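Local coordinates for protein beta-fructofuranosidase, insoluble isoenzyme CWINV1 (Arabidopsis thaliana, PDB 2OXB) that hydrolyses sucrose and 1-kestose, and less readily neokestose and levan, as a secreted cell-wall invertase of glycoside hydrolase family 32, at residues Asn418-Phe430 and Val440-Leu452. The protein carries 1 engineered substitution. Residues are numbered along the deposited sequence; the frame is centred on the assembly and turned at random.
Sequences NLEEYTSVYFRIF and VVLMCSDQSRSSL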
loop_
_atom_site.group_PDB
_atom_site.type_symbol
_atom_site.label_atom_id
_atom_site.label_comp_id
_atom_site.label_asym_id
_atom_site.label_seq_id
_atom_site.Cartn_x
_atom_site.Cartn_y
_atom_site.Cartn_z
ATOM N N ASN A 418 25.832 7.260 -17.563
ATOM C CA ASN A 418 27.015 6.888 -16.780
ATOM C C ASN A 418 26.839 7.056 -15.255
ATOM O O ASN A 418 27.752 7.516 -14.570
ATOM C CB ASN A 418 28.189 7.743 -17.251
ATOM C CG ASN A 418 27.774 9.181 -17.515
ATOM O OD1 ASN A 418 27.390 9.909 -16.598
ATOM N ND2 ASN A 418 27.831 9.591 -18.776
ATOM N N LEU A 419 25.664 6.692 -14.749
ATOM C CA LEU A 419 25.326 6.759 -13.326
ATOM C C LEU A 419 25.361 8.101 -12.600
ATOM O O LEU A 419 25.584 8.132 -11.385
ATOM C CB LEU A 419 26.174 5.767 -12.525
ATOM C CG LEU A 419 25.892 4.268 -12.634
ATOM C CD1 LEU A 419 26.765 3.558 -11.609
ATOM C CD2 LEU A 419 24.415 3.962 -12.379
ATOM N N GLU A 420 25.137 9.205 -13.309
ATOM C CA GLU A 420 25.122 10.499 -12.636
ATOM C C GLU A 420 23.876 10.537 -11.754
ATOM O O GLU A 420 23.831 11.247 -10.751
ATOM C CB GLU A 420 25.125 11.668 -13.640
ATOM C CG GLU A 420 24.189 11.549 -14.845
ATOM C CD GLU A 420 24.828 10.811 -16.009
ATOM O OE1 GLU A 420 24.872 9.563 -15.965
ATOM O OE2 GLU A 420 25.292 11.484 -16.954
ATOM N N GLU A 421 22.867 9.762 -12.139
ATOM C CA GLU A 421 21.640 9.667 -11.361
ATOM C C GLU A 421 21.065 8.268 -11.542
ATOM O O GLU A 421 20.810 7.830 -12.658
ATOM C CB GLU A 421 20.617 10.746 -11.774
ATOM C CG GLU A 421 19.910 10.521 -13.086
ATOM C CD GLU A 421 19.081 11.722 -13.527
ATOM O OE1 GLU A 421 18.506 11.671 -14.630
ATOM O OE2 GLU A 421 19.006 12.718 -12.780
ATOM N N TYR A 422 20.903 7.555 -10.430
ATOM C CA TYR A 422 20.370 6.193 -10.437
ATOM C C TYR A 422 19.682 5.891 -9.105
ATOM O O TYR A 422 19.866 6.606 -8.109
ATOM C CB TYR A 422 21.501 5.176 -10.664
ATOM C CG TYR A 422 22.578 5.269 -9.614
ATOM C CD1 TYR A 422 22.503 4.525 -8.434
ATOM C CD2 TYR A 422 23.603 6.214 -9.735
ATOM C CE1 TYR A 422 23.419 4.736 -7.397
ATOM C CE2 TYR A 422 24.518 6.435 -8.710
ATOM C CZ TYR A 422 24.419 5.698 -7.540
ATOM O OH TYR A 422 25.295 5.966 -6.509
ATOM N N THR A 423 18.876 4.832 -9.103
ATOM C CA THR A 423 18.171 4.404 -7.904
ATOM C C THR A 423 18.722 3.037 -7.577
ATOM O O THR A 423 18.987 2.250 -8.473
ATOM C CB THR A 423 16.657 4.381 -8.144
ATOM O OG1 THR A 423 16.162 5.729 -8.096
ATOM C CG2 THR A 423 15.956 3.541 -7.092
ATOM N N SER A 424 18.916 2.750 -6.300
ATOM C CA SER A 424 19.520 1.480 -5.948
ATOM C C SER A 424 18.918 0.699 -4.801
ATOM O O SER A 424 19.240 0.933 -3.641
ATOM C CB SER A 424 20.999 1.719 -5.672
ATOM O OG SER A 424 21.158 2.915 -4.913
ATOM N N VAL A 425 18.044 -0.239 -5.136
ATOM C CA VAL A 425 17.439 -1.094 -4.134
ATOM C C VAL A 425 18.373 -2.298 -4.050
ATOM O O VAL A 425 18.768 -2.865 -5.075
ATOM C CB VAL A 425 16.051 -1.548 -4.573
ATOM C CG1 VAL A 425 15.502 -2.567 -3.599
ATOM C CG2 VAL A 425 15.131 -0.336 -4.675
ATOM N N TYR A 426 18.740 -2.689 -2.838
ATOM C CA TYR A 426 19.649 -3.804 -2.688
ATOM C C TYR A 426 19.499 -4.490 -1.345
ATOM O O TYR A 426 18.612 -4.157 -0.559
ATOM C CB TYR A 426 21.075 -3.297 -2.863
ATOM C CG TYR A 426 21.420 -2.166 -1.928
ATOM C CD1 TYR A 426 21.615 -2.399 -0.572
ATOM C CD2 TYR A 426 21.534 -0.860 -2.394
ATOM C CE1 TYR A 426 21.917 -1.365 0.302
ATOM C CE2 TYR A 426 21.833 0.193 -1.526
ATOM C CZ TYR A 426 22.023 -0.070 -0.177
ATOM O OH TYR A 426 22.319 0.955 0.693
ATOM N N PHE A 427 20.390 -5.446 -1.104
ATOM C CA PHE A 427 20.424 -6.238 0.122
ATOM C C PHE A 427 21.767 -6.123 0.831
ATOM O O PHE A 427 22.777 -5.776 0.216
ATOM C CB PHE A 427 20.215 -7.715 -0.191
ATOM C CG PHE A 427 18.819 -8.061 -0.594
ATOM C CD1 PHE A 427 17.774 -7.939 0.320
ATOM C CD2 PHE A 427 18.546 -8.537 -1.875
ATOM C CE1 PHE A 427 16.479 -8.288 -0.030
ATOM C CE2 PHE A 427 17.248 -8.891 -2.240
ATOM C CZ PHE A 427 16.213 -8.766 -1.313
ATOM N N ARG A 428 21.755 -6.429 2.130
ATOM C CA ARG A 428 22.940 -6.448 2.994
ATOM C C ARG A 428 22.684 -7.529 4.044
ATOM O O ARG A 428 21.694 -7.470 4.763
ATOM C CB ARG A 428 23.125 -5.116 3.694
ATOM C CG ARG A 428 23.771 -4.051 2.872
ATOM C CD ARG A 428 23.311 -2.727 3.408
ATOM N NE ARG A 428 24.060 -1.605 2.875
ATOM C CZ ARG A 428 25.159 -1.131 3.429
ATOM N NH1 ARG A 428 25.632 -1.688 4.532
ATOM N NH2 ARG A 428 25.767 -0.092 2.889
ATOM N N ILE A 429 23.566 -8.522 4.118
ATOM C CA ILE A 429 23.403 -9.615 5.078
ATOM C C ILE A 429 24.391 -9.513 6.239
ATOM O O ILE A 429 25.589 -9.321 6.050
ATOM C CB ILE A 429 23.620 -11.021 4.424
ATOM C CG1 ILE A 429 22.712 -11.213 3.204
ATOM C CG2 ILE A 429 23.386 -12.114 5.460
ATOM C CD1 ILE A 429 21.233 -11.171 3.489
ATOM N N PHE A 430 23.869 -9.667 7.444
ATOM C CA PHE A 430 24.687 -9.633 8.633
ATOM C C PHE A 430 24.222 -10.768 9.529
ATOM O O PHE A 430 23.189 -11.394 9.266
ATOM C CB PHE A 430 24.530 -8.296 9.351
ATOM C CG PHE A 430 24.989 -7.119 8.540
ATOM C CD1 PHE A 430 26.309 -7.037 8.104
ATOM C CD2 PHE A 430 24.105 -6.098 8.207
ATOM C CE1 PHE A 430 26.743 -5.958 7.348
ATOM C CE2 PHE A 430 24.527 -5.015 7.451
ATOM C CZ PHE A 430 25.851 -4.942 7.018
ATOM N N VAL A 440 20.414 -11.542 9.551
ATOM C CA VAL A 440 19.456 -10.469 9.317
ATOM C C VAL A 440 19.619 -9.984 7.878
ATOM O O VAL A 440 20.728 -9.650 7.422
ATOM C CB VAL A 440 19.660 -9.255 10.267
ATOM C CG1 VAL A 440 18.550 -8.239 10.047
ATOM C CG2 VAL A 440 19.686 -9.704 11.710
ATOM N N VAL A 441 18.504 -9.958 7.163
ATOM C CA VAL A 441 18.516 -9.511 5.787
ATOM C C VAL A 441 17.979 -8.100 5.671
ATOM O O VAL A 441 16.809 -7.836 5.934
ATOM C CB VAL A 441 17.669 -10.404 4.905
ATOM C CG1 VAL A 441 17.842 -9.985 3.451
ATOM C CG2 VAL A 441 18.063 -11.842 5.117
ATOM N N LEU A 442 18.860 -7.205 5.263
ATOM C CA LEU A 442 18.528 -5.815 5.102
ATOM C C LEU A 442 18.154 -5.442 3.669
ATOM O O LEU A 442 18.938 -5.647 2.740
ATOM C CB LEU A 442 19.711 -4.952 5.525
ATOM C CG LEU A 442 19.423 -3.465 5.338
ATOM C CD1 LEU A 442 18.358 -3.052 6.345
ATOM C CD2 LEU A 442 20.683 -2.647 5.513
ATOM N N MET A 443 16.963 -4.892 3.483
ATOM C CA MET A 443 16.569 -4.456 2.153
ATOM C C MET A 443 16.581 -2.923 2.207
ATOM O O MET A 443 15.873 -2.319 3.025
ATOM C CB MET A 443 15.167 -4.981 1.775
ATOM C CG MET A 443 14.966 -5.198 0.261
ATOM S SD MET A 443 13.247 -5.565 -0.293
ATOM C CE MET A 443 12.799 -3.990 -1.195
ATOM N N CYS A 444 17.415 -2.308 1.367
ATOM C CA CYS A 444 17.514 -0.847 1.293
ATOM C C CYS A 444 17.078 -0.350 -0.074
ATOM O O CYS A 444 17.268 -1.028 -1.081
ATOM C CB CYS A 444 18.947 -0.366 1.500
ATOM S SG CYS A 444 19.678 -0.613 3.150
ATOM N N SER A 445 16.505 0.848 -0.099
ATOM C CA SER A 445 16.054 1.488 -1.340
ATOM C C SER A 445 16.585 2.910 -1.304
ATOM O O SER A 445 15.903 3.821 -0.844
ATOM C CB SER A 445 14.527 1.520 -1.419
ATOM O OG SER A 445 14.112 1.960 -2.692
ATOM N N ASP A 446 17.819 3.084 -1.768
ATOM C CA ASP A 446 18.469 4.388 -1.773
ATOM C C ASP A 446 17.876 5.358 -2.790
ATOM O O ASP A 446 17.643 5.005 -3.953
ATOM C CB ASP A 446 19.957 4.225 -2.053
ATOM C CG ASP A 446 20.809 4.972 -1.064
ATOM O OD1 ASP A 446 21.010 4.438 0.059
ATOM O OD2 ASP A 446 21.259 6.093 -1.410
ATOM N N GLN A 447 17.663 6.594 -2.356
ATOM C CA GLN A 447 17.077 7.617 -3.216
ATOM C C GLN A 447 17.943 8.874 -3.334
ATOM O O GLN A 447 17.632 9.783 -4.102
ATOM C CB GLN A 447 15.695 7.953 -2.667
ATOM C CG GLN A 447 14.895 6.695 -2.283
ATOM C CD GLN A 447 14.229 6.028 -3.481
ATOM O OE1 GLN A 447 13.908 4.835 -3.451
ATOM N NE2 GLN A 447 14.000 6.805 -4.538
ATOM N N SER A 448 19.035 8.895 -2.569
ATOM C CA SER A 448 20.004 9.997 -2.529
ATOM C C SER A 448 20.451 10.549 -3.889
ATOM O O SER A 448 20.676 11.744 -4.026
ATOM C CB SER A 448 21.234 9.537 -1.761
ATOM O OG SER A 448 21.778 8.400 -2.396
ATOM N N ARG A 449 20.611 9.675 -4.878
ATOM C CA ARG A 449 21.013 10.104 -6.218
ATOM C C ARG A 449 19.951 9.747 -7.269
ATOM O O ARG A 449 20.247 9.718 -8.460
ATOM C CB ARG A 449 22.363 9.473 -6.626
ATOM C CG ARG A 449 23.633 10.124 -6.017
ATOM C CD ARG A 449 23.971 9.588 -4.626
ATOM N NE ARG A 449 24.224 10.658 -3.658
ATOM C CZ ARG A 449 25.158 11.599 -3.792
ATOM N NH1 ARG A 449 25.948 11.613 -4.859
ATOM N NH2 ARG A 449 25.294 12.534 -2.859
ATOM N N SER A 450 18.720 9.487 -6.832
ATOM C CA SER A 450 17.645 9.130 -7.754
ATOM C C SER A 450 17.429 10.120 -8.893
ATOM O O SER A 450 16.898 9.746 -9.944
ATOM C CB SER A 450 16.321 8.941 -7.001
ATOM O OG SER A 450 16.248 7.658 -6.388
ATOM N N SER A 451 17.828 11.374 -8.698
ATOM C CA SER A 451 17.654 12.377 -9.739
ATOM C C SER A 451 18.686 13.455 -9.568
ATOM O O SER A 451 19.402 13.478 -8.565
ATOM C CB SER A 451 16.275 13.009 -9.663
ATOM O OG SER A 451 16.257 14.048 -8.715
ATOM N N LEU A 452 18.758 14.347 -10.554
ATOM C CA LEU A 452 19.720 15.449 -10.537
ATOM C C LEU A 452 19.150 16.728 -9.944
ATOM O O LEU A 452 19.900 17.582 -9.465
ATOM C CB LEU A 452 20.230 15.734 -11.953
ATOM C CG LEU A 452 21.326 14.830 -12.499
ATOM C CD1 LEU A 452 21.569 15.143 -13.954
ATOM C CD2 LEU A 452 22.590 15.041 -11.679
#
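Phe430 and Val440, Arg428 and Leu442, and Tyr426 and Cys444 trade paired backbone hydrogen bonds, from Val440 N to Phe430 O at 2.8 Å through Tyr426 N to Cys444 O, also 2.8 Å. Strands 423-430 and 440-446 thus run antiparallel, their axes at 172°. Toward the far end the ladder slackens: Asp446 N still reaches Ser424 O, from above the carbonyl plane, but the return bond from Ser424 N is weak. Beyond it the chain turns at Gln447-Ser450, and the hydroxyls of Thr423 OG1 and Ser450 OG hydrogen-bond at 2.6 Å.

On one face, the Tyr426 ring swings across to its partner because CG sits between the backbone N and carbonyl carbon (chi1 55°); CE1 lies 3.4 Å from Cys444 CB, with the sulfur oblique to the ring, and Cys444 SG is disulfide-bonded to Cys395. A leucine in place of Tyr426 would probably lose this sulfur-aromatic contact and leave the flank of the disulfide less well covered. Alongside, Leu442 CD2 packs on Arg428 CD at 3.4 Å, the two side chains pointing the same way.

The other face is mainly apolar; the exception is Ser445 OG, bonded to Gln447 OE1. Phe427 CE1 meets Met443 CG at 3.5 Å, its CD1 meets Val441 CG1, and Met443 SD makes an oblique Met-aromatic contact with the ring. Ile429 CD1 touches both methyls of Val441, and Met443, bent at chi3, brings CE to Val425 CG1. Leu473 and Leu475 of the facing sheet cover this face, placing it between the two sheets; the pair is a beta hairpin in one sheet of the C-terminal beta-sandwich of family 32 enzymes.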